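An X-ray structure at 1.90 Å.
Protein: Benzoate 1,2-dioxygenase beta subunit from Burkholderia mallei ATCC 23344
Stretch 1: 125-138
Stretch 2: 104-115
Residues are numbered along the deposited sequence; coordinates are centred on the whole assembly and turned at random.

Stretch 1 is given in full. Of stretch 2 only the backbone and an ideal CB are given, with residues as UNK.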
# COMPACT_ATOMS: atom_id res chain seq x y z
N SER A 125 -6.48 3.95 -12.37
CA SER A 125 -6.34 4.03 -10.89
C SER A 125 -7.56 4.73 -10.33
O SER A 125 -8.03 5.71 -10.91
CB SER A 125 -5.13 4.86 -10.40
OG SER A 125 -3.93 4.17 -10.43
N TYR A 126 -8.03 4.24 -9.19
CA TYR A 126 -9.04 4.86 -8.38
C TYR A 126 -8.45 4.91 -6.99
O TYR A 126 -7.85 3.94 -6.57
CB TYR A 126 -10.29 4.00 -8.35
CG TYR A 126 -10.84 3.75 -9.72
CD1 TYR A 126 -11.75 4.61 -10.28
CD2 TYR A 126 -10.39 2.66 -10.48
CE1 TYR A 126 -12.25 4.37 -11.56
CE2 TYR A 126 -10.85 2.44 -11.76
CZ TYR A 126 -11.79 3.28 -12.29
OH TYR A 126 -12.26 3.04 -13.56
N PHE A 127 -8.59 6.03 -6.30
CA PHE A 127 -8.04 6.12 -4.97
C PHE A 127 -8.86 7.02 -4.09
O PHE A 127 -9.61 7.84 -4.57
CB PHE A 127 -6.60 6.55 -5.02
CG PHE A 127 -6.38 8.00 -5.41
CD1 PHE A 127 -6.24 8.35 -6.74
CD2 PHE A 127 -6.27 8.99 -4.45
CE1 PHE A 127 -6.01 9.66 -7.11
CE2 PHE A 127 -6.04 10.31 -4.83
CZ PHE A 127 -5.94 10.62 -6.17
N GLY A 128 -8.74 6.80 -2.79
CA GLY A 128 -9.45 7.60 -1.83
C GLY A 128 -9.42 7.03 -0.44
O GLY A 128 -8.45 6.32 -0.06
N MSE A 129 -10.45 7.37 0.34
CA MSE A 129 -10.57 6.95 1.72
C MSE A 129 -11.90 6.25 1.91
O MSE A 129 -12.87 6.50 1.17
CB MSE A 129 -10.48 8.20 2.59
CG MSE A 129 -10.84 8.04 4.00
SE MSE A 129 -12.73 8.38 4.24
CE MSE A 129 -12.56 7.95 5.85
N SER A 130 -11.95 5.36 2.88
CA SER A 130 -13.18 4.71 3.24
C SER A 130 -13.30 4.61 4.74
O SER A 130 -12.27 4.59 5.44
CB SER A 130 -13.24 3.30 2.59
OG SER A 130 -13.51 3.43 1.22
N ARG A 131 -14.56 4.63 5.22
CA ARG A 131 -14.93 4.34 6.59
C ARG A 131 -15.87 3.15 6.61
O ARG A 131 -16.89 3.11 5.93
CB ARG A 131 -15.57 5.57 7.27
CG ARG A 131 -15.91 5.34 8.71
CD ARG A 131 -16.34 6.62 9.44
NE ARG A 131 -15.19 7.52 9.63
CZ ARG A 131 -14.97 8.65 8.93
NH1 ARG A 131 -15.83 9.07 8.02
NH2 ARG A 131 -13.88 9.35 9.18
N TYR A 132 -15.51 2.15 7.39
CA TYR A 132 -16.35 0.97 7.57
C TYR A 132 -16.79 0.85 9.05
O TYR A 132 -15.98 1.06 9.94
CB TYR A 132 -15.58 -0.30 7.23
CG TYR A 132 -15.46 -0.72 5.78
CD1 TYR A 132 -15.40 0.20 4.75
CD2 TYR A 132 -15.21 -2.07 5.49
CE1 TYR A 132 -15.24 -0.23 3.43
CE2 TYR A 132 -14.99 -2.50 4.19
CZ TYR A 132 -15.02 -1.59 3.17
OH TYR A 132 -14.82 -2.04 1.88
N ALA A 133 -18.05 0.51 9.28
CA ALA A 133 -18.50 -0.07 10.56
C ALA A 133 -18.78 -1.54 10.30
O ALA A 133 -19.55 -1.88 9.39
CB ALA A 133 -19.76 0.62 11.06
N ILE A 134 -18.16 -2.40 11.10
CA ILE A 134 -18.20 -3.83 10.88
C ILE A 134 -18.65 -4.52 12.16
O ILE A 134 -18.05 -4.32 13.21
CB ILE A 134 -16.81 -4.39 10.51
CG1 ILE A 134 -16.20 -3.66 9.32
CG2 ILE A 134 -16.90 -5.87 10.23
CD1 ILE A 134 -14.68 -3.75 9.27
N ASP A 135 -19.68 -5.36 12.04
CA ASP A 135 -20.23 -6.14 13.14
C ASP A 135 -19.52 -7.48 13.27
O ASP A 135 -19.58 -8.34 12.36
CB ASP A 135 -21.73 -6.36 12.88
CG ASP A 135 -22.41 -7.17 13.98
OD1 ASP A 135 -21.81 -7.46 15.04
OD2 ASP A 135 -23.58 -7.50 13.75
N PHE A 136 -18.78 -7.65 14.36
CA PHE A 136 -18.09 -8.90 14.62
C PHE A 136 -18.82 -9.85 15.58
O PHE A 136 -18.23 -10.83 16.05
CB PHE A 136 -16.68 -8.64 15.14
CG PHE A 136 -15.71 -8.14 14.09
CD1 PHE A 136 -15.62 -6.78 13.79
CD2 PHE A 136 -14.87 -9.02 13.43
CE1 PHE A 136 -14.72 -6.32 12.86
CE2 PHE A 136 -13.94 -8.55 12.50
CZ PHE A 136 -13.89 -7.21 12.20
N SER A 137 -20.09 -9.60 15.84
CA SER A 137 -20.84 -10.43 16.79
C SER A 137 -21.12 -11.87 16.30
O SER A 137 -21.15 -12.80 17.11
CB SER A 137 -22.15 -9.74 17.16
OG SER A 137 -22.97 -9.60 16.02
N GLY A 138 -21.28 -12.06 14.99
CA GLY A 138 -21.50 -13.41 14.42
C GLY A 138 -20.23 -14.22 14.21
O GLY A 138 -19.14 -13.79 14.58
N UNK A 104 -19.63 -2.23 21.50
CA UNK A 104 -19.80 -3.66 21.63
C UNK A 104 -18.91 -4.36 20.61
O UNK A 104 -17.69 -4.17 20.60
CB UNK A 104 -21.27 -4.06 21.45
N UNK A 105 -19.53 -5.16 19.75
CA UNK A 105 -18.83 -5.92 18.72
C UNK A 105 -18.84 -5.21 17.36
O UNK A 105 -18.44 -5.80 16.34
CB UNK A 105 -19.46 -7.31 18.58
N UNK A 106 -19.31 -3.94 17.34
CA UNK A 106 -19.26 -3.13 16.13
C UNK A 106 -18.05 -2.20 16.16
O UNK A 106 -17.94 -1.29 17.00
CB UNK A 106 -20.55 -2.32 15.97
N UNK A 107 -17.17 -2.42 15.18
CA UNK A 107 -15.88 -1.75 15.11
C UNK A 107 -15.86 -0.84 13.91
O UNK A 107 -16.27 -1.24 12.82
CB UNK A 107 -14.73 -2.76 15.04
N UNK A 108 -15.45 0.41 14.11
CA UNK A 108 -15.41 1.40 13.05
C UNK A 108 -13.95 1.76 12.77
O UNK A 108 -13.20 2.10 13.69
CB UNK A 108 -16.22 2.64 13.43
N UNK A 109 -13.56 1.70 11.48
CA UNK A 109 -12.20 1.98 11.05
C UNK A 109 -12.23 2.88 9.81
O UNK A 109 -13.25 2.93 9.09
CB UNK A 109 -11.45 0.68 10.76
N UNK A 110 -11.14 3.59 9.57
CA UNK A 110 -10.96 4.31 8.30
C UNK A 110 -9.69 3.85 7.65
O UNK A 110 -8.77 3.33 8.33
CB UNK A 110 -10.93 5.83 8.51
N UNK A 111 -9.59 4.04 6.34
CA UNK A 111 -8.40 3.57 5.63
C UNK A 111 -8.31 4.26 4.27
O UNK A 111 -9.31 4.79 3.77
CB UNK A 111 -8.43 2.05 5.46
N UNK A 112 -7.10 4.31 3.69
CA UNK A 112 -6.92 4.80 2.31
C UNK A 112 -6.85 3.60 1.40
O UNK A 112 -6.51 2.49 1.83
CB UNK A 112 -5.67 5.66 2.17
N UNK A 113 -7.11 3.79 0.12
CA UNK A 113 -7.09 2.67 -0.79
C UNK A 113 -6.79 3.18 -2.19
O UNK A 113 -6.86 4.38 -2.50
CB UNK A 113 -8.42 1.91 -0.75
N UNK A 114 -6.35 2.24 -3.01
CA UNK A 114 -5.90 2.49 -4.35
C UNK A 114 -6.17 1.17 -5.07
O UNK A 114 -5.59 0.13 -4.78
CB UNK A 114 -4.43 2.92 -4.41
N UNK A 115 -7.10 1.21 -6.00
CA UNK A 115 -7.41 0.10 -6.80
C UNK A 115 -6.81 0.37 -8.15
O UNK A 115 -7.07 1.41 -8.76
CB UNK A 115 -8.92 -0.15 -6.86

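Stretch 2 runs antiparallel to strand 125-135, and paired backbone hydrogen bonds fix the register from position 106 to 115, so side chains alternate between two faces. Position 104 has phi 57° and psi -122° and touches nothing of stretch 1; positive phi favours glycine, and Gly104 is found.

At position 105 the CB points toward stretch 1, its ideal position 3.6 Å from Ser137 N. A small or polar residue would suit; Asp105 is deposited, and its backbone O accepts from Phe136 N (2.7 Å). Position 106 shares a face with Ala133 and Asp135, where many side chains would fit; Val106 sets CG1 4.2 Å from Ala133 CB.

The CB of position 107 lies 4.2 Å from Phe136 CE1, inviting an aromatic or aliphatic group. His107 brings CD2 to 3.8 Å from Phe136 CD1, the two ring planes nearly perpendicular. Position 108, beside Ala133 and Arg131, could take a beta-branched or polar residue; Thr108 places OG1 3.8 Å from Ala133 CB and CG2 4.0 Å from Arg131 CG. Position 109 faces the same way as Tyr132 and Ile134, so an aliphatic residue is expected, and Val109 packs CG2 4.1 Å from Tyr132 CB.

At position 110 the nearby Arg131 guanidinium would seem to favour an acidic or neutral polar group, while the Met129 methyl offers an apolar surface. Arg110 is deposited: Met129 CE lies over one face of its guanidinium, and its NH1 sits 3.7 Å from Arg131 NH2, a like-charged approach; Arg131 NH2 is hydrogen-bonded elsewhere in the structure.

Small Ser130 leaves space opposite position 111, and the Tyr132 ring lies nearby; a large apolar or aromatic side chain would fill it. Phe111 does so, with Ser130 CB over its ring face and its edge directed at the face of Tyr132 (Phe111 CZ to Tyr132 CE1, 3.6 Å). Position 112 lies beside Met129 and admits several medium-sized residues; Asn112 puts OD1 3.8 Å from Met129 CB.

Position 113 pairs with Gly128, whose lack of a side chain leaves a flat backbone surface for a broad ring. Trp113 covers it, with Gly128 CA over its five-membered ring, CZ3 3.8 Å from Tyr126 CB and NE1 3.0 Å from Ser130 OG.

At position 114 the hydroxyl of Ser125 is within reach of a long polar side chain. His114 meets it in a hydrogen bond, NE2 to Ser125 OG, 2.7 Å. Position 115, beside Tyr126, suits a beta-branched residue; Thr115 has its CB 4.5 Å from Tyr126 CB.

Stretch 2, residues 104-115: GDVHTVRFNWHT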
# COMPACT_ATOMS: atom_id res chain seq x y z
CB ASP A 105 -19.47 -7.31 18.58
CG ASP A 105 -19.17 -8.22 19.77
OD1 ASP A 105 -18.02 -8.21 20.27
OD2 ASP A 105 -20.10 -8.95 20.18
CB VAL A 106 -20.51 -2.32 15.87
CG1 VAL A 106 -20.38 -1.64 14.52
CG2 VAL A 106 -21.82 -3.22 15.89
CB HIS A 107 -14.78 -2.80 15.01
CG HIS A 107 -14.53 -3.52 16.30
ND1 HIS A 107 -13.54 -3.14 17.17
CD2 HIS A 107 -15.16 -4.57 16.88
CE1 HIS A 107 -13.57 -3.92 18.24
NE2 HIS A 107 -14.55 -4.80 18.09
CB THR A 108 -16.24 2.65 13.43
OG1 THR A 108 -17.61 2.28 13.68
CG2 THR A 108 -16.23 3.69 12.30
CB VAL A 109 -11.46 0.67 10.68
CG1 VAL A 109 -11.33 -0.24 11.94
CG2 VAL A 109 -12.21 -0.04 9.57
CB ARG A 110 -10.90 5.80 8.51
CG ARG A 110 -9.68 6.29 9.23
CD ARG A 110 -9.64 7.76 9.32
NE ARG A 110 -9.34 8.41 8.06
CZ ARG A 110 -9.68 9.67 7.78
NH1 ARG A 110 -10.34 10.42 8.66
NH2 ARG A 110 -9.31 10.20 6.63
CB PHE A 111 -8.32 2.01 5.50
CG PHE A 111 -9.46 1.36 4.77
CD1 PHE A 111 -9.49 1.27 3.37
CD2 PHE A 111 -10.57 0.93 5.45
CE1 PHE A 111 -10.54 0.73 2.73
CE2 PHE A 111 -11.63 0.41 4.80
CZ PHE A 111 -11.63 0.29 3.43
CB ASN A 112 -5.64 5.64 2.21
CG ASN A 112 -5.73 6.92 3.01
OD1 ASN A 112 -6.83 7.31 3.41
ND2 ASN A 112 -4.58 7.59 3.23
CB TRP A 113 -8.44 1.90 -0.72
CG TRP A 113 -9.57 2.81 -0.99
CD1 TRP A 113 -10.36 3.45 -0.05
CD2 TRP A 113 -10.08 3.21 -2.26
NE1 TRP A 113 -11.29 4.20 -0.66
CE2 TRP A 113 -11.17 4.08 -2.01
CE3 TRP A 113 -9.76 2.90 -3.59
CZ2 TRP A 113 -11.88 4.68 -3.02
CZ3 TRP A 113 -10.49 3.47 -4.59
CH2 TRP A 113 -11.55 4.35 -4.31
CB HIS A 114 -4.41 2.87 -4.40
CG HIS A 114 -3.85 3.04 -5.78
ND1 HIS A 114 -2.53 2.80 -6.10
CD2 HIS A 114 -4.44 3.44 -6.94
CE1 HIS A 114 -2.33 3.06 -7.38
NE2 HIS A 114 -3.48 3.43 -7.92
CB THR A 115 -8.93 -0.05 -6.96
OG1 THR A 115 -9.50 -0.14 -5.66
CG2 THR A 115 -9.22 -1.35 -7.74
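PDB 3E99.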